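Local coordinates for protein CurF (Lyngbya majuscula, PDB 2Q35) that probably catalyses a decarboxylation in polyketide chain beta-branching, as the crotonase-fold ECH2 decarboxylase domain of CurF, at residues A[16-21]-A[29-34]; A[67-72]-A[130-135]. The protein carries 1 engineered substitution. All blocks are in the same frame, centred on the assembly; numbering follows the deposited sequence.

In the fold
Contact 1 and contact 2 lie in one crotonase domain, their centres about 21 Å apart and their nearest atoms about 7 Å apart, so neither touches the other. They hold different elements: contact 1 ties the end of a sheet strand to the helix that follows it within a beta-alpha-beta unit, whereas contact 2 sets helix 66-73 against a loop 58 residues further on. Both are buried, although contact 1 has partly exposed Ser30 at its margin. Their chemistry differs accordingly. At 16-21 with 29-34 an isoleucine packs on the methylene of an aspartate whose carboxylate is gripped by serines of the connecting loop; at 67-72 with 130-135 a leucine methyl meets aromatic rings near a subunit interface.

Contact 1: A[16-21]-A[29-34]; sequences ITMKDE and PSIVEG
Ile31, on the first turn of helix 29-44, lies against Met18, the last residue of strand 13-18, and Asp20 in the loop just beyond it. Its long branch does the touching. CG1 sits 3.5 Å from Asp20 CB, and the terminal methyl CD1 is 3.6 Å from that same Asp20 CB. CD1 also packs on the root of Met18, at 3.9 Å from Met18 CB. The orientations differ: the Met18 and Ile31 chains run at about a right angle, while Asp20 and Ile31 meet at a slant. Beyond its root Met18 leads off toward Leu35 and Phe60, so that CB and CG, and not the sulfur, are the Met18 atoms near Ile31.

The Asp20 carboxylate is placed by a first torsion that sets CG opposite the backbone N (chi1 -174°), directing OD2 toward the helix start. There it comes within 3.6 Å of Ser30 OG, a proximity too long to count as a bond. The carboxylate is gripped instead from the loop between the segments: OD2 is hydrogen-bonded to Ser28 and Ser23, OD1 to Ser22. Ser28 OG also bonds to Ile31 N, as the N-cap of helix 29-44, and so couples the carboxylate to the helix start. Asn25 adds backbone clamps at Met18 O and Asp20 N.

The contact closes the strand-to-helix connection of the beta-alpha-beta unit completed by strand 50-54. Its chemistry implies a division of labour: dispersion contacts cover the methylene of Asp20, while three serine hydroxyls satisfy its buried carboxylate, which the nearby helix start would probably help stabilise as an anion.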
loop_
_atom_site.group_PDB
_atom_site.type_symbol
_atom_site.label_atom_id
_atom_site.label_comp_id
_atom_site.label_asym_id
_atom_site.label_seq_id
_atom_site.Cartn_x
_atom_site.Cartn_y
_atom_site.Cartn_z
ATOM N N ILE A 16 16.479 -23.484 -7.112
ATOM C CA ILE A 16 15.571 -24.541 -7.589
ATOM C C ILE A 16 15.067 -24.101 -8.948
ATOM O O ILE A 16 14.433 -23.050 -9.067
ATOM C CB ILE A 16 14.393 -24.750 -6.626
ATOM C CG1 ILE A 16 14.912 -25.316 -5.285
ATOM C CG2 ILE A 16 13.348 -25.684 -7.250
ATOM C CD1 ILE A 16 13.817 -25.497 -4.149
ATOM N N THR A 17 15.376 -24.894 -9.969
ATOM C CA THR A 17 15.142 -24.514 -11.349
ATOM C C THR A 17 14.131 -25.447 -11.940
ATOM O O THR A 17 14.358 -26.655 -11.979
ATOM C CB THR A 17 16.460 -24.618 -12.172
ATOM O OG1 THR A 17 17.451 -23.813 -11.530
ATOM C CG2 THR A 17 16.269 -24.131 -13.602
ATOM N N MET A 18 13.033 -24.874 -12.418
ATOM C CA MET A 18 11.975 -25.634 -13.100
ATOM C C MET A 18 12.245 -25.682 -14.587
ATOM O O MET A 18 12.387 -24.639 -15.229
ATOM C CB MET A 18 10.589 -24.987 -12.877
ATOM C CG MET A 18 10.124 -24.990 -11.420
ATOM S SD MET A 18 8.627 -24.026 -11.142
ATOM C CE MET A 18 9.183 -22.354 -11.464
ATOM N N LYS A 19 12.284 -26.898 -15.141
ATOM C CA LYS A 19 12.538 -27.065 -16.568
ATOM C C LYS A 19 11.738 -28.248 -17.108
ATOM O O LYS A 19 12.286 -29.279 -17.485
ATOM C CB LYS A 19 14.047 -27.188 -16.842
ATOM C CG LYS A 19 14.420 -27.176 -18.333
ATOM C CD LYS A 19 15.917 -27.317 -18.525
ATOM C CE LYS A 19 16.271 -27.249 -20.003
ATOM N NZ LYS A 19 17.738 -27.314 -20.222
ATOM N N ASP A 20 10.419 -28.093 -17.113
ATOM C CA ASP A 20 9.561 -29.033 -17.817
ATOM C C ASP A 20 9.227 -28.395 -19.147
ATOM O O ASP A 20 8.174 -27.772 -19.320
ATOM C CB ASP A 20 8.286 -29.342 -17.028
ATOM C CG ASP A 20 7.438 -30.430 -17.680
ATOM O OD1 ASP A 20 7.924 -31.104 -18.609
ATOM O OD2 ASP A 20 6.279 -30.610 -17.265
ATOM N N GLU A 21 10.137 -28.562 -20.102
ATOM C CA GLU A 21 9.957 -27.987 -21.418
ATOM C C GLU A 21 8.670 -28.469 -22.091
ATOM O O GLU A 21 8.017 -27.691 -22.768
ATOM C CB GLU A 21 11.169 -28.281 -22.310
ATOM C CG GLU A 21 12.479 -27.831 -21.695
ATOM C CD GLU A 21 13.624 -27.901 -22.670
ATOM O OE1 GLU A 21 14.386 -28.887 -22.602
ATOM O OE2 GLU A 21 13.750 -26.979 -23.509
ATOM N N PRO A 29 2.264 -33.057 -13.457
ATOM C CA PRO A 29 2.624 -33.930 -12.326
ATOM C C PRO A 29 4.118 -33.945 -12.000
ATOM O O PRO A 29 4.488 -33.964 -10.823
ATOM C CB PRO A 29 2.160 -35.313 -12.798
ATOM C CG PRO A 29 1.018 -35.010 -13.715
ATOM C CD PRO A 29 1.434 -33.769 -14.458
ATOM N N SER A 30 4.981 -33.903 -13.012
ATOM C CA SER A 30 6.416 -33.917 -12.741
ATOM C C SER A 30 6.923 -32.613 -12.116
ATOM O O SER A 30 7.850 -32.631 -11.300
ATOM C CB SER A 30 7.215 -34.275 -13.992
ATOM O OG SER A 30 7.088 -33.284 -14.995
ATOM N N ILE A 31 6.327 -31.482 -12.490
ATOM C CA ILE A 31 6.701 -30.208 -11.843
ATOM C C ILE A 31 6.281 -30.210 -10.374
ATOM O O ILE A 31 7.047 -29.805 -9.486
ATOM C CB ILE A 31 6.111 -28.978 -12.591
ATOM C CG1 ILE A 31 6.916 -28.671 -13.861
ATOM C CG2 ILE A 31 5.999 -27.750 -11.650
ATOM C CD1 ILE A 31 8.283 -28.009 -13.632
ATOM N N VAL A 32 5.058 -30.661 -10.105
ATOM C CA VAL A 32 4.541 -30.666 -8.738
ATOM C C VAL A 32 5.419 -31.575 -7.878
ATOM O O VAL A 32 5.884 -31.172 -6.798
ATOM C CB VAL A 32 3.048 -31.099 -8.727
ATOM C CG1 VAL A 32 2.554 -31.340 -7.308
ATOM C CG2 VAL A 32 2.201 -30.037 -9.428
ATOM N N GLU A 33 5.702 -32.773 -8.383
ATOM C CA GLU A 33 6.499 -33.741 -7.627
ATOM C C GLU A 33 7.945 -33.269 -7.469
ATOM O O GLU A 33 8.552 -33.450 -6.415
ATOM C CB GLU A 33 6.448 -35.124 -8.277
ATOM C CG GLU A 33 7.358 -36.166 -7.611
ATOM C CD GLU A 33 6.982 -36.535 -6.156
ATOM O OE1 GLU A 33 5.905 -36.141 -5.644
ATOM O OE2 GLU A 33 7.790 -37.255 -5.531
ATOM N N GLY A 34 8.492 -32.634 -8.499
ATOM C CA GLY A 34 9.870 -32.184 -8.415
ATOM C C GLY A 34 10.026 -30.986 -7.482
ATOM O O GLY A 34 11.035 -30.858 -6.775
#

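Contact 2: A[67-72]-A[130-135]; sequences EFLIRK and YGFTPV. Engineered in segment 67-72: Phe68 (natural residue Tyr).
Leu69 of helix 66-73 points its CD1 methyl at the Tyr130 ring, a CH-pi contact within the crotonase fold between this helix and the loop leading to helix 138-146. CD1 stands 3.9 Å from the centroid of the Tyr130 ring and 22° off its normal, hence over the face but displaced toward the rim. The closest ring atom is Tyr130 CE2, 3.6 Å from Leu69 CD1. The same methyl lies near the plane of the Phe132 ring, at its edge, with Leu69 CD1 4.2 Å from Phe132 CZ. One methyl thus meets one ring by its face and another by its edge.

One backbone feature and one side-chain torsion accompany the placing of the rings. Gly131 leaves the helical conformation with positive phi (110°), turning the chain between the two aromatics. Phe132 then has CG between its backbone N and carbonyl carbon (chi1 54°), which brings the ring back toward Leu69.

Further out, Ile239 of helix 235-240 touches both Leu69 and Tyr130, while Phe132 meets Phe230 edge-to-face and its ring meets that of His226, planes at about 90°, on helix 197-230. A glycerol, probably from the crystallisation liquor, lies about 4 Å from the Leu69 side chain. The loop also reaches the second subunit, where Thr133 and Pro134 pack on Leu203 of that chain and Gly131 O is hydrogen-bonded to OG of Ser199 of the second subunit.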
loop_
_atom_site.group_PDB
_atom_site.type_symbol
_atom_site.label_atom_id
_atom_site.label_comp_id
_atom_site.label_asym_id
_atom_site.label_seq_id
_atom_site.Cartn_x
_atom_site.Cartn_y
_atom_site.Cartn_z
ATOM N N GLU A 67 -5.562 -27.801 -21.411
ATOM C CA GLU A 67 -6.030 -29.198 -21.493
ATOM C C GLU A 67 -6.634 -29.616 -20.145
ATOM O O GLU A 67 -7.689 -30.264 -20.102
ATOM C CB GLU A 67 -4.890 -30.156 -21.867
ATOM C CG GLU A 67 -4.118 -29.812 -23.148
ATOM C CD GLU A 67 -4.780 -30.286 -24.441
ATOM O OE1 GLU A 67 -5.782 -31.042 -24.408
ATOM O OE2 GLU A 67 -4.271 -29.893 -25.512
ATOM N N PHE A 68 -5.969 -29.206 -19.064
ATOM C CA PHE A 68 -6.402 -29.468 -17.687
ATOM C C PHE A 68 -7.742 -28.803 -17.424
ATOM O O PHE A 68 -8.646 -29.426 -16.872
ATOM C CB PHE A 68 -5.341 -28.986 -16.671
ATOM C CG PHE A 68 -5.788 -29.069 -15.223
ATOM C CD1 PHE A 68 -5.582 -30.236 -14.479
ATOM C CD2 PHE A 68 -6.413 -27.981 -14.606
ATOM C CE1 PHE A 68 -5.986 -30.318 -13.140
ATOM C CE2 PHE A 68 -6.833 -28.063 -13.265
ATOM C CZ PHE A 68 -6.621 -29.232 -12.538
ATOM N N LEU A 69 -7.866 -27.537 -17.827
ATOM C CA LEU A 69 -9.120 -26.792 -17.642
ATOM C C LEU A 69 -10.291 -27.421 -18.382
ATOM O O LEU A 69 -11.409 -27.468 -17.845
ATOM C CB LEU A 69 -8.964 -25.320 -18.046
ATOM C CG LEU A 69 -7.974 -24.500 -17.221
ATOM C CD1 LEU A 69 -7.940 -23.092 -17.756
ATOM C CD2 LEU A 69 -8.370 -24.500 -15.742
ATOM N N ILE A 70 -10.041 -27.916 -19.599
ATOM C CA ILE A 70 -11.070 -28.628 -20.354
ATOM C C ILE A 70 -11.494 -29.902 -19.606
ATOM O O ILE A 70 -12.686 -30.196 -19.511
ATOM C CB ILE A 70 -10.630 -28.930 -21.814
ATOM C CG1 ILE A 70 -10.464 -27.629 -22.616
ATOM C CG2 ILE A 70 -11.624 -29.881 -22.512
ATOM C CD1 ILE A 70 -11.791 -26.872 -22.920
ATOM N N ARG A 71 -10.521 -30.637 -19.064
ATOM C CA ARG A 71 -10.816 -31.820 -18.240
ATOM C C ARG A 71 -11.681 -31.432 -17.041
ATOM O O ARG A 71 -12.651 -32.111 -16.716
ATOM C CB ARG A 71 -9.521 -32.498 -17.776
ATOM C CG ARG A 71 -8.781 -33.247 -18.886
ATOM C CD ARG A 71 -7.309 -33.406 -18.548
ATOM N NE ARG A 71 -7.072 -34.493 -17.602
ATOM C CZ ARG A 71 -5.982 -34.603 -16.842
ATOM N NH1 ARG A 71 -5.027 -33.679 -16.894
ATOM N NH2 ARG A 71 -5.851 -35.637 -16.017
ATOM N N LYS A 72 -11.344 -30.310 -16.410
ATOM C CA LYS A 72 -12.116 -29.807 -15.283
ATOM C C LYS A 72 -13.576 -29.474 -15.626
ATOM O O LYS A 72 -14.446 -29.657 -14.775
ATOM C CB LYS A 72 -11.421 -28.604 -14.633
ATOM C CG LYS A 72 -11.832 -28.381 -13.169
ATOM C CD LYS A 72 -10.826 -27.522 -12.403
ATOM C CE LYS A 72 -11.061 -26.030 -12.611
ATOM N NZ LYS A 72 -12.292 -25.583 -11.916
ATOM N N TYR A 130 -10.583 -16.454 -19.331
ATOM C CA TYR A 130 -11.408 -17.632 -19.608
ATOM C C TYR A 130 -12.851 -17.444 -19.173
ATOM O O TYR A 130 -13.714 -18.195 -19.598
ATOM C CB TYR A 130 -10.883 -18.858 -18.873
ATOM C CG TYR A 130 -9.461 -19.233 -19.199
ATOM C CD1 TYR A 130 -9.094 -19.572 -20.499
ATOM C CD2 TYR A 130 -8.491 -19.261 -18.202
ATOM C CE1 TYR A 130 -7.794 -19.931 -20.798
ATOM C CE2 TYR A 130 -7.173 -19.627 -18.486
ATOM C CZ TYR A 130 -6.837 -19.954 -19.790
ATOM O OH TYR A 130 -5.530 -20.320 -20.072
ATOM N N GLY A 131 -13.089 -16.478 -18.287
ATOM C CA GLY A 131 -14.450 -16.087 -17.932
ATOM C C GLY A 131 -14.863 -16.461 -16.527
ATOM O O GLY A 131 -16.040 -16.305 -16.187
ATOM N N PHE A 132 -13.914 -16.948 -15.718
ATOM C CA PHE A 132 -14.251 -17.390 -14.346
ATOM C C PHE A 132 -13.345 -16.717 -13.319
ATOM O O PHE A 132 -12.360 -16.052 -13.669
ATOM C CB PHE A 132 -14.233 -18.922 -14.207
ATOM C CG PHE A 132 -12.951 -19.564 -14.649
ATOM C CD1 PHE A 132 -11.813 -19.483 -13.867
ATOM C CD2 PHE A 132 -12.883 -20.249 -15.859
ATOM C CE1 PHE A 132 -10.616 -20.071 -14.276
ATOM C CE2 PHE A 132 -11.681 -20.837 -16.274
ATOM C CZ PHE A 132 -10.566 -20.752 -15.488
ATOM N N THR A 133 -13.722 -16.828 -12.050
ATOM C CA THR A 133 -13.034 -16.088 -10.978
ATOM C C THR A 133 -11.798 -16.845 -10.474
ATOM O O THR A 133 -11.660 -18.047 -10.730
ATOM C CB THR A 133 -13.996 -15.813 -9.808
ATOM O OG1 THR A 133 -14.548 -17.061 -9.373
ATOM C CG2 THR A 133 -15.158 -14.915 -10.265
ATOM N N PRO A 134 -10.862 -16.139 -9.811
ATOM C CA PRO A 134 -9.572 -16.749 -9.409
ATOM C C PRO A 134 -9.648 -17.861 -8.361
ATOM O O PRO A 134 -10.684 -18.062 -7.713
ATOM C CB PRO A 134 -8.777 -15.562 -8.826
ATOM C CG PRO A 134 -9.433 -14.349 -9.414
ATOM C CD PRO A 134 -10.900 -14.684 -9.533
ATOM N N VAL A 135 -8.544 -18.593 -8.246
ATOM C CA VAL A 135 -8.269 -19.515 -7.149
ATOM C C VAL A 135 -6.875 -19.232 -6.605
ATOM O O VAL A 135 -6.064 -18.536 -7.238
ATOM C CB VAL A 135 -8.361 -21.013 -7.586
ATOM C CG1 VAL A 135 -9.772 -21.345 -7.959
ATOM C CG2 VAL A 135 -7.436 -21.283 -8.774
#